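Local coordinates for protein inositol dehydrogenase (Lactobacillus casei, PDB 4MKX) that probably oxidises scyllo-inositol with the help of a nicotinamide cofactor, as a sugar alcohol dehydrogenase of the Gfo/Idh/MocA family, at residues Q15-L25 / H42-S50; F72-I81 / Q96-K105. One frame throughout, in Å; residues are numbered along the deposited sequence.

Contact 1: Q15-L25 / H42-S50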
ATOM      1  N   GLN A  15      20.625  31.355 -28.323  1.00 53.12           N
ATOM      2  CA  GLN A  15      19.998  30.050 -28.596  1.00 51.38           C
ATOM      3  C   GLN A  15      18.506  30.106 -28.966  1.00 48.03           C
ATOM      4  O   GLN A  15      17.630  30.132 -28.097  1.00 52.11           O
ATOM      5  CB  GLN A  15      20.291  29.051 -27.468  1.00 47.58           C
ATOM      6  CG  GLN A  15      21.755  28.597 -27.450  1.00 47.57           C
ATOM      7  CD  GLN A  15      22.129  27.829 -26.198  1.00 50.94           C
ATOM      8  OE1 GLN A  15      21.403  26.932 -25.765  1.00 51.74           O
ATOM      9  NE2 GLN A  15      23.265  28.181 -25.603  1.00 53.00           N
ATOM     10  N   LYS A  16      18.237  30.100 -30.269  0.84 44.14           N
ATOM     11  CA  LYS A  16      16.926  30.476 -30.787  0.84 41.79           C
ATOM     12  C   LYS A  16      15.858  29.385 -30.678  0.84 34.44           C
ATOM     13  O   LYS A  16      15.712  28.733 -29.642  0.84 36.20           O
ATOM     14  CB  LYS A  16      17.054  30.968 -32.237  0.84 41.07           C
ATOM     15  CG  LYS A  16      16.019  32.024 -32.632  0.84 42.97           C
ATOM     16  CD  LYS A  16      16.603  33.083 -33.551  0.84 42.95           C
ATOM     17  CE  LYS A  16      16.126  32.916 -34.985  0.84 43.85           C
ATOM     18  NZ  LYS A  16      16.709  31.714 -35.644  0.84 49.31           N
ATOM     19  N   THR A  17      15.106  29.215 -31.760  1.00 31.33           N
ATOM     20  CA  THR A  17      13.970  28.313 -31.801  1.00 28.02           C
ATOM     21  C   THR A  17      14.221  27.211 -32.823  1.00 24.50           C
ATOM     22  O   THR A  17      14.492  27.489 -33.990  1.00 28.66           O
ATOM     23  CB  THR A  17      12.697  29.072 -32.195  1.00 29.25           C
ATOM     24  OG1 THR A  17      12.459  30.129 -31.256  1.00 34.56           O
ATOM     25  CG2 THR A  17      11.503  28.140 -32.209  1.00 22.71           C
ATOM     26  N   ILE A  18      14.128  25.961 -32.381  1.00 22.91           N
ATOM     27  CA  ILE A  18      14.303  24.812 -33.268  1.00 19.23           C
ATOM     28  C   ILE A  18      12.992  24.550 -33.992  1.00 20.85           C
ATOM     29  O   ILE A  18      11.977  24.289 -33.353  1.00 20.40           O
ATOM     30  CB  ILE A  18      14.684  23.551 -32.471  1.00 22.58           C
ATOM     31  CG1 ILE A  18      15.938  23.799 -31.634  1.00 22.80           C
ATOM     32  CG2 ILE A  18      14.879  22.354 -33.406  1.00 22.04           C
ATOM     33  CD1 ILE A  18      17.159  24.150 -32.455  1.00 25.58           C
ATOM     34  N   LYS A  19      12.997  24.622 -35.322  1.00 16.77           N
ATOM     35  CA  LYS A  19      11.781  24.338 -36.081  1.00 16.86           C
ATOM     36  C   LYS A  19      11.760  22.856 -36.426  1.00 14.72           C
ATOM     37  O   LYS A  19      12.739  22.325 -36.940  1.00 16.97           O
ATOM     38  CB  LYS A  19      11.729  25.181 -37.352  1.00 16.74           C
ATOM     39  CG  LYS A  19      11.553  26.661 -37.076  1.00 20.04           C
ATOM     40  CD  LYS A  19      11.821  27.498 -38.323  1.00 22.18           C
ATOM     41  CE  LYS A  19      11.754  28.982 -38.000  1.00 29.45           C
ATOM     42  NZ  LYS A  19      12.784  29.754 -38.753  0.42 25.89           N
ATOM     43  N   ILE A  20      10.644  22.197 -36.139  1.00 14.95           N
ATOM     44  CA  ILE A  20      10.578  20.745 -36.248  1.00 11.55           C
ATOM     45  C   ILE A  20       9.530  20.325 -37.259  1.00 15.45           C
ATOM     46  O   ILE A  20       8.450  20.906 -37.320  1.00 16.33           O
ATOM     47  CB  ILE A  20      10.238  20.131 -34.868  1.00 14.82           C
ATOM     48  CG1 ILE A  20      11.350  20.494 -33.880  1.00 15.15           C
ATOM     49  CG2 ILE A  20      10.058  18.612 -34.965  1.00 14.76           C
ATOM     50  CD1 ILE A  20      11.121  19.990 -32.486  1.00 15.69           C
ATOM     51  N   GLY A  21       9.845  19.318 -38.064  1.00 12.98           N
ATOM     52  CA  GLY A  21       8.828  18.711 -38.902  1.00 14.43           C
ATOM     53  C   GLY A  21       8.534  17.316 -38.397  1.00 12.56           C
ATOM     54  O   GLY A  21       9.435  16.629 -37.930  1.00 17.65           O
ATOM     55  N   ILE A  22       7.275  16.903 -38.488  1.00 13.34           N
ATOM     56  CA  ILE A  22       6.876  15.602 -37.993  1.00 16.05           C
ATOM     57  C   ILE A  22       6.269  14.769 -39.117  1.00 18.17           C
ATOM     58  O   ILE A  22       5.609  15.297 -40.013  1.00 18.68           O
ATOM     59  CB  ILE A  22       5.894  15.723 -36.790  1.00 14.54           C
ATOM     60  CG1 ILE A  22       5.683  14.358 -36.127  1.00 13.50           C
ATOM     61  CG2 ILE A  22       4.551  16.325 -37.215  1.00 16.42           C
ATOM     62  CD1 ILE A  22       5.029  14.451 -34.740  1.00 16.14           C
ATOM     63  N   VAL A  23       6.514  13.465 -39.081  1.00 14.35           N
ATOM     64  CA  VAL A  23       5.815  12.544 -39.958  1.00 14.86           C
ATOM     65  C   VAL A  23       5.183  11.485 -39.071  1.00 15.87           C
ATOM     66  O   VAL A  23       5.816  11.003 -38.129  1.00 16.24           O
ATOM     67  CB  VAL A  23       6.754  11.896 -41.003  1.00 16.65           C
ATOM     68  CG1 VAL A  23       7.937  11.171 -40.336  1.00 15.22           C
ATOM     69  CG2 VAL A  23       5.965  10.948 -41.899  1.00 15.56           C
ATOM     70  N   GLY A  24       3.932  11.142 -39.356  1.00 15.28           N
ATOM     71  CA  GLY A  24       3.195  10.189 -38.553  1.00 17.94           C
ATOM     72  C   GLY A  24       2.304  10.950 -37.594  1.00 21.94           C
ATOM     73  O   GLY A  24       2.792  11.573 -36.647  1.00 22.33           O
ATOM     74  N   LEU A  25       1.001  10.926 -37.848  1.00 20.12           N
ATOM     75  CA  LEU A  25       0.068  11.643 -36.996  1.00 21.53           C
ATOM     76  C   LEU A  25      -1.014  10.703 -36.489  1.00 24.46           C
ATOM     77  O   LEU A  25      -2.184  11.070 -36.394  1.00 25.67           O
ATOM     78  CB  LEU A  25      -0.518  12.853 -37.731  1.00 22.71           C
ATOM     79  CG  LEU A  25       0.463  14.009 -37.941  1.00 22.24           C
ATOM     80  CD1 LEU A  25      -0.108  15.052 -38.892  1.00 27.63           C
ATOM     81  CD2 LEU A  25       0.823  14.655 -36.615  1.00 22.64           C
ATOM     82  N   HIS A  42      11.601  26.525 -26.679  1.00 20.05           N
ATOM     83  CA  HIS A  42      12.560  26.734 -27.766  1.00 19.55           C
ATOM     84  C   HIS A  42      12.288  25.848 -28.971  1.00 20.11           C
ATOM     85  O   HIS A  42      13.208  25.481 -29.692  1.00 21.55           O
ATOM     86  CB  HIS A  42      14.001  26.524 -27.290  1.00 23.82           C
ATOM     87  CG  HIS A  42      14.361  27.315 -26.073  1.00 29.49           C
ATOM     88  ND1 HIS A  42      14.091  28.664 -25.954  1.00 32.45           N
ATOM     89  CD2 HIS A  42      14.975  26.952 -24.922  1.00 31.65           C
ATOM     90  CE1 HIS A  42      14.523  29.093 -24.781  1.00 34.47           C
ATOM     91  NE2 HIS A  42      15.061  28.072 -24.135  1.00 32.70           N
ATOM     92  N   ALA A  43      11.023  25.519 -29.190  1.00 19.44           N
ATOM     93  CA  ALA A  43      10.660  24.681 -30.319  1.00 21.40           C
ATOM     94  C   ALA A  43       9.391  25.181 -30.977  1.00 21.37           C
ATOM     95  O   ALA A  43       8.520  25.771 -30.331  1.00 22.32           O
ATOM     96  CB  ALA A  43      10.491  23.240 -29.878  1.00 20.67           C
ATOM     97  N   LYS A  44       9.299  24.943 -32.278  1.00 18.77           N
ATOM     98  CA  LYS A  44       8.119  25.284 -33.040  1.00 19.43           C
ATOM     99  C   LYS A  44       7.788  24.104 -33.935  1.00 18.84           C
ATOM    100  O   LYS A  44       8.679  23.557 -34.582  1.00 20.59           O
ATOM    101  CB  LYS A  44       8.428  26.508 -33.899  1.00 22.99           C
ATOM    102  CG  LYS A  44       7.332  26.911 -34.853  1.00 26.16           C
ATOM    103  CD  LYS A  44       7.750  28.160 -35.616  1.00 25.96           C
ATOM    104  CE  LYS A  44       6.733  28.534 -36.684  1.00 35.19           C
ATOM    105  NZ  LYS A  44       5.362  28.661 -36.124  1.00 39.61           N
ATOM    106  N   LEU A  45       6.522  23.699 -33.971  1.00 18.56           N
ATOM    107  CA  LEU A  45       6.112  22.687 -34.940  1.00 17.56           C
ATOM    108  C   LEU A  45       5.820  23.397 -36.254  1.00 19.43           C
ATOM    109  O   LEU A  45       4.791  24.057 -36.401  1.00 18.35           O
ATOM    110  CB  LEU A  45       4.892  21.900 -34.459  1.00 18.71           C
ATOM    111  CG  LEU A  45       4.589  20.649 -35.292  1.00 19.17           C
ATOM    112  CD1 LEU A  45       5.695  19.632 -35.137  1.00 18.46           C
ATOM    113  CD2 LEU A  45       3.258  20.049 -34.902  1.00 21.11           C
ATOM    114  N   GLN A  46       6.743  23.256 -37.196  1.00 17.50           N
ATOM    115  CA  GLN A  46       6.736  24.034 -38.429  1.00 15.74           C
ATOM    116  C   GLN A  46       6.063  23.288 -39.574  1.00 22.94           C
ATOM    117  O   GLN A  46       5.336  23.877 -40.380  1.00 20.17           O
ATOM    118  CB  GLN A  46       8.175  24.371 -38.812  1.00 16.83           C
ATOM    119  CG  GLN A  46       8.317  24.988 -40.195  1.00 19.35           C
ATOM    120  CD  GLN A  46       7.861  26.434 -40.246  1.00 26.75           C
ATOM    121  OE1 GLN A  46       7.574  27.047 -39.219  1.00 28.18           O
ATOM    122  NE2 GLN A  46       7.803  26.988 -41.450  1.00 26.08           N
ATOM    123  N   ALA A  47       6.303  21.982 -39.642  1.00 18.64           N
ATOM    124  CA  ALA A  47       5.835  21.201 -40.779  1.00 19.94           C
ATOM    125  C   ALA A  47       5.325  19.835 -40.342  1.00 17.74           C
ATOM    126  O   ALA A  47       5.744  19.307 -39.308  1.00 17.48           O
ATOM    127  CB  ALA A  47       6.951  21.038 -41.792  1.00 16.69           C
ATOM    128  N   ALA A  48       4.411  19.273 -41.129  1.00 17.80           N
ATOM    129  CA  ALA A  48       3.898  17.928 -40.893  1.00 17.87           C
ATOM    130  C   ALA A  48       3.789  17.192 -42.223  1.00 23.29           C
ATOM    131  O   ALA A  48       3.466  17.804 -43.250  1.00 24.12           O
ATOM    132  CB  ALA A  48       2.544  17.979 -40.204  1.00 21.41           C
ATOM    133  N   THR A  49       4.073  15.890 -42.205  1.00 19.46           N
ATOM    134  CA  THR A  49       3.897  15.031 -43.380  1.00 23.74           C
ATOM    135  C   THR A  49       2.905  13.931 -43.052  1.00 24.14           C
ATOM    136  O   THR A  49       3.025  13.272 -42.020  1.00 21.50           O
ATOM    137  CB  THR A  49       5.212  14.357 -43.795  1.00 21.85           C
ATOM    138  OG1 THR A  49       6.138  15.348 -44.249  1.00 20.29           O
ATOM    139  CG2 THR A  49       4.982  13.338 -44.917  1.00 21.01           C
ATOM    140  N   SER A  50       1.914  13.751 -43.919  1.00 22.96           N
ATOM    141  CA  SER A  50       0.997  12.622 -43.832  1.00 29.78           C
ATOM    142  C   SER A  50       0.305  12.446 -45.174  1.00 33.96           C
ATOM    143  O   SER A  50       0.136  13.409 -45.922  1.00 30.98           O
ATOM    144  CB  SER A  50      -0.045  12.835 -42.737  1.00 30.37           C
ATOM    145  OG  SER A  50      -0.978  11.770 -42.726  1.00 31.00           O
TER

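Contact 2: F72-I81 / Q96-K105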
ATOM      1  N   PHE A  72       7.450  12.564 -47.426  1.00 20.78           N
ATOM      2  CA  PHE A  72       8.496  12.862 -46.446  1.00 21.56           C
ATOM      3  C   PHE A  72       9.729  13.527 -47.043  1.00 22.42           C
ATOM      4  O   PHE A  72      10.277  14.474 -46.469  1.00 19.21           O
ATOM      5  CB  PHE A  72       8.903  11.605 -45.670  1.00 20.32           C
ATOM      6  CG  PHE A  72       9.956  11.854 -44.624  1.00 17.37           C
ATOM      7  CD1 PHE A  72       9.599  12.319 -43.363  1.00 19.83           C
ATOM      8  CD2 PHE A  72      11.298  11.624 -44.890  1.00 19.12           C
ATOM      9  CE1 PHE A  72      10.559  12.555 -42.397  1.00 18.15           C
ATOM     10  CE2 PHE A  72      12.263  11.860 -43.932  1.00 16.49           C
ATOM     11  CZ  PHE A  72      11.895  12.316 -42.673  1.00 17.26           C
ATOM     12  N   ASP A  73      10.182  13.040 -48.195  1.00 20.72           N
ATOM     13  CA  ASP A  73      11.367  13.622 -48.801  1.00 21.52           C
ATOM     14  C   ASP A  73      11.101  15.049 -49.246  1.00 18.35           C
ATOM     15  O   ASP A  73      11.997  15.879 -49.214  1.00 21.61           O
ATOM     16  CB  ASP A  73      11.850  12.775 -49.979  1.00 23.89           C
ATOM     17  CG  ASP A  73      12.250  11.385 -49.552  1.00 30.26           C
ATOM     18  OD1 ASP A  73      13.342  11.249 -48.964  1.00 31.84           O
ATOM     19  OD2 ASP A  73      11.466  10.440 -49.778  1.00 38.07           O
ATOM     20  N   ASP A  74       9.862  15.321 -49.644  1.00 18.63           N
ATOM     21  CA  ASP A  74       9.474  16.666 -50.041  1.00 18.51           C
ATOM     22  C   ASP A  74       9.602  17.586 -48.831  1.00 22.13           C
ATOM     23  O   ASP A  74      10.133  18.684 -48.934  1.00 21.08           O
ATOM     24  CB  ASP A  74       8.042  16.672 -50.571  1.00 22.88           C
ATOM     25  CG  ASP A  74       7.646  18.008 -51.170  1.00 25.06           C
ATOM     26  OD1 ASP A  74       8.545  18.840 -51.422  1.00 27.68           O
ATOM     27  OD2 ASP A  74       6.434  18.224 -51.389  1.00 24.39           O
ATOM     28  N   MET A  75       9.161  17.111 -47.667  1.00 20.35           N
ATOM     29  CA  MET A  75       9.260  17.927 -46.455  1.00 17.96           C
ATOM     30  C   MET A  75      10.704  18.232 -46.079  1.00 17.11           C
ATOM     31  O   MET A  75      11.060  19.377 -45.798  1.00 17.71           O
ATOM     32  CB  MET A  75       8.570  17.257 -45.264  1.00 19.30           C
ATOM     33  CG  MET A  75       8.727  18.064 -43.971  1.00 17.01           C
ATOM     34  SD  MET A  75       7.850  17.375 -42.547  1.00 17.33           S
ATOM     35  CE  MET A  75       8.749  15.854 -42.286  1.00 18.28           C
ATOM     36  N   VAL A  76      11.540  17.206 -46.057  1.00 17.75           N
ATOM     37  CA  VAL A  76      12.914  17.383 -45.606  1.00 16.35           C
ATOM     38  C   VAL A  76      13.756  18.241 -46.576  1.00 21.52           C
ATOM     39  O   VAL A  76      14.704  18.930 -46.173  1.00 20.26           O
ATOM     40  CB  VAL A  76      13.545  16.018 -45.320  1.00 22.46           C
ATOM     41  CG1 VAL A  76      14.904  16.183 -44.730  1.00 26.98           C
ATOM     42  CG2 VAL A  76      12.667  15.263 -44.325  1.00 20.23           C
ATOM     43  N   GLN A  77      13.395  18.212 -47.852  0.80 18.98           N
ATOM     44  CA  GLN A  77      14.119  19.001 -48.839  0.80 21.67           C
ATOM     45  C   GLN A  77      13.695  20.462 -48.836  0.80 22.20           C
ATOM     46  O   GLN A  77      14.515  21.352 -49.075  0.80 23.98           O
ATOM     47  CB  GLN A  77      13.913  18.431 -50.241  0.80 21.32           C
ATOM     48  CG  GLN A  77      14.583  17.104 -50.486  0.80 28.00           C
ATOM     49  CD  GLN A  77      14.271  16.560 -51.863  0.80 30.46           C
ATOM     50  OE1 GLN A  77      14.481  17.237 -52.870  0.80 35.87           O
ATOM     51  NE2 GLN A  77      13.759  15.334 -51.916  0.80 29.46           N
ATOM     52  N   HIS A  78      12.417  20.717 -48.579  0.79 20.23           N
ATOM     53  CA  HIS A  78      11.872  22.054 -48.816  0.79 20.68           C
ATOM     54  C   HIS A  78      11.374  22.821 -47.588  0.79 21.68           C
ATOM     55  O   HIS A  78      11.398  24.049 -47.588  0.79 20.66           O
ATOM     56  CB  HIS A  78      10.766  21.987 -49.872  0.79 22.98           C
ATOM     57  CG  HIS A  78      11.192  21.328 -51.149  0.79 25.26           C
ATOM     58  ND1 HIS A  78      10.543  20.229 -51.671  0.79 23.80           N
ATOM     59  CD2 HIS A  78      12.190  21.623 -52.017  0.79 27.91           C
ATOM     60  CE1 HIS A  78      11.134  19.864 -52.796  0.79 27.01           C
ATOM     61  NE2 HIS A  78      12.133  20.697 -53.030  0.79 27.10           N
ATOM     62  N   ALA A  79      10.924  22.120 -46.545  1.00 22.59           N
ATOM     63  CA  ALA A  79      10.373  22.809 -45.375  1.00 19.58           C
ATOM     64  C   ALA A  79      11.429  23.613 -44.624  1.00 16.20           C
ATOM     65  O   ALA A  79      12.623  23.318 -44.695  1.00 20.41           O
ATOM     66  CB  ALA A  79       9.675  21.820 -44.429  1.00 18.96           C
ATOM     67  N   ASP A  80      10.989  24.640 -43.907  1.00 18.36           N
ATOM     68  CA  ASP A  80      11.910  25.431 -43.105  1.00 19.80           C
ATOM     69  C   ASP A  80      12.073  24.788 -41.732  1.00 19.04           C
ATOM     70  O   ASP A  80      11.565  25.299 -40.737  1.00 20.04           O
ATOM     71  CB  ASP A  80      11.392  26.863 -42.953  1.00 20.48           C
ATOM     72  CG  ASP A  80      12.363  27.761 -42.213  1.00 22.95           C
ATOM     73  OD1 ASP A  80      13.573  27.439 -42.167  1.00 28.52           O
ATOM     74  OD2 ASP A  80      11.914  28.804 -41.688  1.00 33.35           O
ATOM     75  N   ILE A  81      12.785  23.666 -41.682  1.00 18.97           N
ATOM     76  CA  ILE A  81      12.939  22.924 -40.433  1.00 17.98           C
ATOM     77  C   ILE A  81      14.402  22.606 -40.146  1.00 18.21           C
ATOM     78  O   ILE A  81      15.218  22.529 -41.072  1.00 19.75           O
ATOM     79  CB  ILE A  81      12.134  21.618 -40.460  1.00 17.87           C
ATOM     80  CG1 ILE A  81      12.607  20.698 -41.592  1.00 19.36           C
ATOM     81  CG2 ILE A  81      10.642  21.904 -40.588  1.00 17.23           C
ATOM     82  CD1 ILE A  81      11.814  19.382 -41.662  1.00 16.44           C
ATOM     83  N   GLN A  96      13.507   6.967 -43.630  1.00 15.87           N
ATOM     84  CA  GLN A  96      13.248   8.358 -43.258  1.00 15.89           C
ATOM     85  C   GLN A  96      14.384   8.948 -42.418  1.00 15.30           C
ATOM     86  O   GLN A  96      14.748  10.120 -42.590  1.00 15.86           O
ATOM     87  CB  GLN A  96      11.876   8.498 -42.590  1.00 15.29           C
ATOM     88  CG  GLN A  96      10.715   8.218 -43.551  1.00 16.66           C
ATOM     89  CD  GLN A  96       9.368   8.154 -42.877  1.00 18.31           C
ATOM     90  OE1 GLN A  96       9.276   8.115 -41.649  1.00 17.80           O
ATOM     91  NE2 GLN A  96       8.306   8.131 -43.675  1.00 18.84           N
ATOM     92  N   ILE A  97      14.950   8.143 -41.523  1.00 15.12           N
ATOM     93  CA  ILE A  97      16.155   8.528 -40.791  1.00 10.49           C
ATOM     94  C   ILE A  97      17.297   8.901 -41.762  1.00 17.80           C
ATOM     95  O   ILE A  97      17.913   9.955 -41.627  1.00 18.02           O
ATOM     96  CB  ILE A  97      16.623   7.408 -39.843  1.00 15.08           C
ATOM     97  CG1 ILE A  97      15.693   7.294 -38.636  1.00 11.84           C
ATOM     98  CG2 ILE A  97      18.020   7.684 -39.331  1.00 14.06           C
ATOM     99  CD1 ILE A  97      15.924   5.991 -37.863  1.00 14.39           C
ATOM    100  N   GLU A  98      17.584   8.027 -42.724  1.00 16.96           N
ATOM    101  CA  GLU A  98      18.657   8.280 -43.684  1.00 16.87           C
ATOM    102  C   GLU A  98      18.429   9.547 -44.497  1.00 18.75           C
ATOM    103  O   GLU A  98      19.339  10.362 -44.662  1.00 19.60           O
ATOM    104  CB  GLU A  98      18.849   7.072 -44.610  1.00 15.23           C
ATOM    105  CG  GLU A  98      19.473   5.871 -43.906  1.00 17.78           C
ATOM    106  CD  GLU A  98      19.673   4.688 -44.826  1.00 19.55           C
ATOM    107  OE1 GLU A  98      19.622   4.872 -46.061  1.00 23.12           O
ATOM    108  OE2 GLU A  98      19.886   3.576 -44.313  1.00 19.96           O
ATOM    109  N   SER A  99      17.214   9.707 -45.009  1.00 14.87           N
ATOM    110  CA  SER A  99      16.878  10.880 -45.801  1.00 16.79           C
ATOM    111  C   SER A  99      17.011  12.170 -45.004  1.00 21.02           C
ATOM    112  O   SER A  99      17.532  13.171 -45.506  1.00 19.99           O
ATOM    113  CB  SER A  99      15.459  10.762 -46.329  1.00 18.07           C
ATOM    114  OG  SER A  99      15.012  12.013 -46.809  0.46 21.52           O
ATOM    115  N   ALA A 100      16.538  12.155 -43.761  1.00 17.83           N
ATOM    116  CA  ALA A 100      16.609  13.357 -42.944  1.00 16.19           C
ATOM    117  C   ALA A 100      18.052  13.747 -42.659  1.00 17.74           C
ATOM    118  O   ALA A 100      18.408  14.923 -42.725  1.00 18.42           O
ATOM    119  CB  ALA A 100      15.847  13.164 -41.638  1.00 15.75           C
ATOM    120  N   LEU A 101      18.890  12.758 -42.360  1.00 16.01           N
ATOM    121  CA  LEU A 101      20.287  13.021 -42.050  1.00 16.24           C
ATOM    122  C   LEU A 101      21.020  13.528 -43.290  1.00 19.68           C
ATOM    123  O   LEU A 101      21.841  14.444 -43.203  1.00 21.28           O
ATOM    124  CB  LEU A 101      20.975  11.769 -41.499  1.00 18.28           C
ATOM    125  CG  LEU A 101      20.558  11.375 -40.086  1.00 18.19           C
ATOM    126  CD1 LEU A 101      21.283  10.088 -39.675  1.00 19.05           C
ATOM    127  CD2 LEU A 101      20.870  12.484 -39.106  1.00 20.33           C
ATOM    128  N   ASN A 102      20.708  12.938 -44.438  1.00 19.27           N
ATOM    129  CA  ASN A 102      21.331  13.352 -45.697  1.00 21.12           C
ATOM    130  C   ASN A 102      20.967  14.787 -46.084  1.00 25.20           C
ATOM    131  O   ASN A 102      21.725  15.466 -46.778  1.00 23.36           O
ATOM    132  CB  ASN A 102      20.978  12.366 -46.817  1.00 22.70           C
ATOM    133  CG  ASN A 102      21.765  11.061 -46.721  1.00 28.98           C
ATOM    134  OD1 ASN A 102      22.935  11.055 -46.327  1.00 32.45           O
ATOM    135  ND2 ASN A 102      21.126   9.949 -47.082  1.00 26.83           N
ATOM    136  N   ALA A 103      19.809  15.252 -45.627  1.00 20.90           N
ATOM    137  CA  ALA A 103      19.381  16.617 -45.890  1.00 19.93           C
ATOM    138  C   ALA A 103      19.766  17.553 -44.754  1.00 20.99           C
ATOM    139  O   ALA A 103      19.307  18.696 -44.698  1.00 24.35           O
ATOM    140  CB  ALA A 103      17.909  16.666 -46.138  1.00 19.44           C
ATOM    141  N   GLY A 104      20.619  17.067 -43.858  1.00 20.60           N
ATOM    142  CA  GLY A 104      21.170  17.888 -42.796  1.00 18.76           C
ATOM    143  C   GLY A 104      20.212  18.206 -41.656  1.00 20.09           C
ATOM    144  O   GLY A 104      20.305  19.272 -41.048  1.00 17.31           O
ATOM    145  N   LYS A 105      19.299  17.290 -41.352  1.00 18.44           N
ATOM    146  CA  LYS A 105      18.355  17.521 -40.252  1.00 15.01           C
ATOM    147  C   LYS A 105      18.661  16.618 -39.064  1.00 16.08           C
ATOM    148  O   LYS A 105      19.016  15.445 -39.237  1.00 17.57           O
ATOM    149  CB  LYS A 105      16.917  17.277 -40.712  1.00 17.47           C
ATOM    150  CG  LYS A 105      16.553  17.949 -42.029  1.00 20.80           C
ATOM    151  CD  LYS A 105      16.805  19.451 -41.989  1.00 17.58           C
ATOM    152  CE  LYS A 105      16.403  20.107 -43.306  1.00 20.49           C
ATOM    153  NZ  LYS A 105      16.782  21.553 -43.365  1.00 19.70           N
TER
HETATM  154  O   HOH W   1      14.532  21.735 -45.691  1.00 28.08           O

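Contact 1: Q15-L25 / H42-S50
I22 and L45 meet because of their torsions: L45 sets CG trans to its backbone N (chi1 -168°) and then turns at chi2, carrying CD1 across to I22 CG2 at 4.1 Å, while I22 sets CG1 opposite its backbone N (chi1 -170°), which leaves CG2 between that N and the carbonyl carbon, where the same methyl also packs on A48 CB. Further along this face, I20 CD1 reaches A43 CB and L25 CD1 approaches A48 CB from the far end. I20, I22 and L45 pack under helix 27-38 at A33 and I36, and L25 reaches helix 53-63. On the other face, V23 and T49 lie side by side, V23 CG2 4.0 Å from T49 CB.

Beneath these side chains, strands 18-23 and 43-49 run parallel, and their ladder is a worked example of a beta bulge. Q46 is the extra residue: its N and that of A47 both turn to I20 O, the first at 2.9 Å and the second in a weak bond of 3.3 Å. Pairing then resumes one residue later, with I22 N bound to A47 O and T49 N to I22 O at 2.7 Å. G21 CA comes 3.2 Å from A47 O, a CA-H...O contact.

Q46, buried at the bulge, gives its amide NE2 to E67. The chemistry is thus that of a Rossmann beta-alpha-beta unit, one aliphatic face over backbone groups bonded between the strands, leading into G24 of a probable dinucleotide-binding glycine motif.

Contact 2: F72-I81 / Q96-K105
Ring packing comes first: F72, with CG trans to its backbone N (chi1 -179°), extends its ring toward helix 96-102, where Q96 CB sits over one face in a CH-pi contact, 3.9 Å from the ring centroid. The Q96 amide is stacked along the same aromatic group, its plane tilted 22° from the ring, while its OE1 bonds S88 OG, and V76 CG2 lies over the opposite face. A100 CB and S99 OG approach the ring edge. An alanine in place of F72 would probably leave Q96 without its stacking surface and open a gap between the helices beside A100.

Aliphatic contact continues through V76, whose CG1 presses tightly on A103 CB at 3.4 Å and also touches K105 CG, the V76 and K105 side chains running past each other in opposite directions.

Two polar bonds flank this packing. S99 OG donates to D73 OD1 at 2.8 Å, on the anti side of the carboxylate and 26° out of its plane. K105, bent at chi2, brings NZ to I81 O at 2.9 Å, almost in line with the carbonyl bond. A water donates to V76 O and A79 O and weakly accepts from K105 NZ, helping to satisfy the carbonyls where helix 72-78 ends.

The two helices, 19° from parallel, lie alongside each other on the Rossmann sheet: M75, and A79 just past the helix end, rest on strands 43-49 and 67-69, whereas I97, A100 and L101 pack on strand 106-109.

Followed from the N terminus, the chain first makes strand 18-23, passes through helix 27-38 and returns as strand 43-49, so contact 1 closes a beta-alpha-beta crossover. Contact 2 opens only after that loop is complete: helix 72-78 leads into strand 83-86, and helix 93-102 comes back beside its predecessor. The loops are therefore in series, neither nested nor crossing, yet they meet in space, their centres about 12 Å apart. K19 NZ forms a salt bridge with D80 OD2 at 3.2 Å, and T49 packs against M75, with V23 beside Q96. Together they join the adjacent strands 18-23 and 43-49 of the Rossmann sheet to a helical layer on one sheet face.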